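Local coordinates for glycoside hydrolase family protein (PDB 6Q2F), which is an alpha-L-rhamnosidase, a glycoside hydrolase that probably releases terminal alpha-L-rhamnose from rhamnosylated substrates, at residues Trp58-Asn63 / Gln87-Asn92. Numbering follows the deposited sequence.
Sequences WWHWMN and QNFDAN
Parallel pairing of strands 56-62 and 85-91, the two parallel strands of a beta-alpha-beta unit joined through helix 68-81, is established by the ladder: Trp61 N donates to Phe89 O (2.7 Å) and Ala91 N to Trp61 O. The pair belongs to a closed parallel barrel, consistent with the (beta/alpha)8 catalytic domain of alpha-L-rhamnosidases. On the face carrying Trp58, His60 and Phe89, the Phe89 side chain can be followed outward. Its CB lies 3.6 Å from His60 CD2; Phe89 CG passes on beside His60 CD2, and Phe89 CD2 lies over one imidazole face, toward its rim, in an offset stack (planes 20° apart). Phe89 CE2 reaches Trp58 CD2 at 3.3 Å and CZ sits over the indole centre: the edge of Phe89 meets the face of Trp58, planes at 68°. The indole is helped into place at its edge, where NE1 donates to Gln87 OE1 (2.8 Å) through a bent bond (138°), near the ring plane and on a lone pair of the oxygen. An alanine in place of Trp58 would remove that donor and the indole face, and would probably loosen the packing of Phe89. On the other face, Asn88 ND2 donates to Trp59 O (3.0 Å) while lying over the Trp61 ring. The Trp58 side chain, about 5 Å from a sodium ion, thus combines apolar ring contact on Phe89 with a buried indole N-H satisfied by a neutral amide oxygen.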
loop_
_atom_site.group_PDB
_atom_site.type_symbol
_atom_site.label_atom_id
_atom_site.label_comp_id
_atom_site.label_asym_id
_atom_site.label_seq_id
_atom_site.Cartn_x
_atom_site.Cartn_y
_atom_site.Cartn_z
ATOM N N TRP A 58 5.553 -14.197 -5.350
ATOM C CA TRP A 58 5.934 -14.479 -3.987
ATOM C C TRP A 58 5.893 -15.991 -3.777
ATOM O O TRP A 58 5.069 -16.704 -4.364
ATOM C CB TRP A 58 5.009 -13.754 -3.004
ATOM C CG TRP A 58 5.418 -12.316 -2.815
ATOM C CD1 TRP A 58 6.377 -11.645 -3.517
ATOM C CD2 TRP A 58 4.919 -11.394 -1.838
ATOM N NE1 TRP A 58 6.493 -10.360 -3.049
ATOM C CE2 TRP A 58 5.617 -10.183 -2.015
ATOM C CE3 TRP A 58 3.968 -11.482 -0.816
ATOM C CZ2 TRP A 58 5.372 -9.057 -1.233
ATOM C CZ3 TRP A 58 3.727 -10.362 -0.033
ATOM C CH2 TRP A 58 4.432 -9.171 -0.239
ATOM N N TRP A 59 6.808 -16.484 -2.945
ATOM C CA TRP A 59 7.078 -17.927 -2.851
ATOM C C TRP A 59 7.278 -18.285 -1.377
ATOM O O TRP A 59 8.402 -18.402 -0.885
ATOM C CB TRP A 59 8.290 -18.274 -3.706
ATOM C CG TRP A 59 8.645 -19.716 -3.825
ATOM C CD1 TRP A 59 7.830 -20.757 -4.228
ATOM C CD2 TRP A 59 9.949 -20.268 -3.664
ATOM N NE1 TRP A 59 8.560 -21.926 -4.277
ATOM C CE2 TRP A 59 9.861 -21.650 -3.934
ATOM C CE3 TRP A 59 11.183 -19.732 -3.292
ATOM C CZ2 TRP A 59 10.959 -22.494 -3.847
ATOM C CZ3 TRP A 59 12.270 -20.575 -3.187
ATOM C CH2 TRP A 59 12.154 -21.941 -3.474
ATOM N N HIS A 60 6.167 -18.450 -0.670
ATOM C CA HIS A 60 6.205 -18.660 0.770
ATOM C C HIS A 60 6.570 -20.100 1.101
ATOM O O HIS A 60 5.995 -21.036 0.549
ATOM C CB HIS A 60 4.856 -18.321 1.397
ATOM C CG HIS A 60 4.525 -16.861 1.380
ATOM N ND1 HIS A 60 3.948 -16.242 0.291
ATOM C CD2 HIS A 60 4.666 -15.906 2.330
ATOM C CE1 HIS A 60 3.764 -14.962 0.568
ATOM N NE2 HIS A 60 4.191 -14.733 1.797
ATOM N N TRP A 61 7.525 -20.272 2.006
ATOM C CA TRP A 61 7.823 -21.564 2.609
ATOM C C TRP A 61 6.973 -21.692 3.869
ATOM O O TRP A 61 7.205 -20.985 4.848
ATOM C CB TRP A 61 9.311 -21.673 2.943
ATOM C CG TRP A 61 10.208 -21.864 1.761
ATOM C CD1 TRP A 61 9.858 -21.845 0.453
ATOM C CD2 TRP A 61 11.621 -22.101 1.801
ATOM N NE1 TRP A 61 10.963 -22.054 -0.339
ATOM C CE2 TRP A 61 12.059 -22.219 0.474
ATOM C CE3 TRP A 61 12.562 -22.206 2.840
ATOM C CZ2 TRP A 61 13.396 -22.471 0.148
ATOM C CZ3 TRP A 61 13.868 -22.466 2.518
ATOM C CH2 TRP A 61 14.278 -22.591 1.177
HETATM N N MSE A 62 5.981 -22.580 3.839
HETATM C CA MSE A 62 4.972 -22.627 4.886
HETATM C C MSE A 62 5.400 -23.490 6.088
HETATM O O MSE A 62 5.306 -24.711 6.032
HETATM C CB MSE A 62 3.642 -23.156 4.325
HETATM C CG MSE A 62 2.956 -22.282 3.264
HETATM SE SE MSE A 62 2.909 -20.393 3.719
HETATM C CE MSE A 62 1.891 -20.655 5.364
ATOM N N ASN A 63 5.871 -22.851 7.167
ATOM C CA ASN A 63 6.054 -23.521 8.458
ATOM C C ASN A 63 6.970 -24.741 8.343
ATOM O O ASN A 63 6.667 -25.820 8.849
ATOM C CB ASN A 63 4.683 -23.909 9.034
ATOM C CG ASN A 63 4.725 -24.269 10.513
ATOM O OD1 ASN A 63 3.737 -24.770 11.049
ATOM N ND2 ASN A 63 5.850 -23.993 11.184
ATOM N N GLN A 87 10.142 -14.420 -4.943
ATOM C CA GLN A 87 10.539 -13.711 -3.731
ATOM C C GLN A 87 10.185 -14.603 -2.553
ATOM O O GLN A 87 9.005 -14.824 -2.265
ATOM C CB GLN A 87 9.864 -12.338 -3.671
ATOM C CG GLN A 87 9.999 -11.576 -5.027
ATOM C CD GLN A 87 9.781 -10.062 -4.934
ATOM O OE1 GLN A 87 8.999 -9.578 -4.134
ATOM N NE2 GLN A 87 10.461 -9.322 -5.783
ATOM N N ASN A 88 11.205 -15.146 -1.911
ATOM C CA ASN A 88 11.024 -16.157 -0.883
ATOM C C ASN A 88 10.666 -15.539 0.464
ATOM O O ASN A 88 11.162 -14.475 0.823
ATOM C CB ASN A 88 12.299 -16.992 -0.745
ATOM C CG ASN A 88 12.174 -18.072 0.316
ATOM O OD1 ASN A 88 12.979 -18.148 1.244
ATOM N ND2 ASN A 88 11.133 -18.883 0.209
ATOM N N PHE A 89 9.819 -16.241 1.220
ATOM C CA PHE A 89 9.547 -15.945 2.622
ATOM C C PHE A 89 9.564 -17.243 3.398
ATOM O O PHE A 89 8.956 -18.236 2.965
ATOM C CB PHE A 89 8.179 -15.288 2.830
ATOM C CG PHE A 89 7.971 -14.042 2.035
ATOM C CD1 PHE A 89 8.400 -12.829 2.525
ATOM C CD2 PHE A 89 7.340 -14.088 0.797
ATOM C CE1 PHE A 89 8.199 -11.665 1.794
ATOM C CE2 PHE A 89 7.142 -12.929 0.058
ATOM C CZ PHE A 89 7.564 -11.722 0.557
ATOM N N ASP A 90 10.255 -17.246 4.537
ATOM C CA ASP A 90 10.093 -18.340 5.496
ATOM C C ASP A 90 9.012 -17.901 6.476
ATOM O O ASP A 90 9.277 -17.116 7.383
ATOM C CB ASP A 90 11.397 -18.682 6.204
ATOM C CG ASP A 90 11.291 -19.972 7.008
ATOM O OD1 ASP A 90 11.200 -21.047 6.368
ATOM O OD2 ASP A 90 11.271 -19.914 8.257
ATOM N N ALA A 91 7.796 -18.411 6.296
ATOM C CA ALA A 91 6.615 -17.921 7.007
ATOM C C ALA A 91 6.214 -18.899 8.104
ATOM O O ALA A 91 5.821 -20.034 7.810
ATOM C CB ALA A 91 5.448 -17.709 6.039
ATOM N N ASN A 92 6.283 -18.448 9.359
ATOM C CA ASN A 92 6.005 -19.301 10.516
ATOM C C ASN A 92 4.531 -19.206 10.909
ATOM O O ASN A 92 4.176 -18.813 12.015
ATOM C CB ASN A 92 6.911 -18.916 11.680
ATOM C CG ASN A 92 6.847 -19.922 12.833
ATOM O OD1 ASN A 92 6.326 -19.623 13.912
ATOM N ND2 ASN A 92 7.379 -21.114 12.604
HETATM O O HOH W 1 8.912 -22.299 6.584
HETATM O O HOH W 2 8.438 -22.809 10.802
#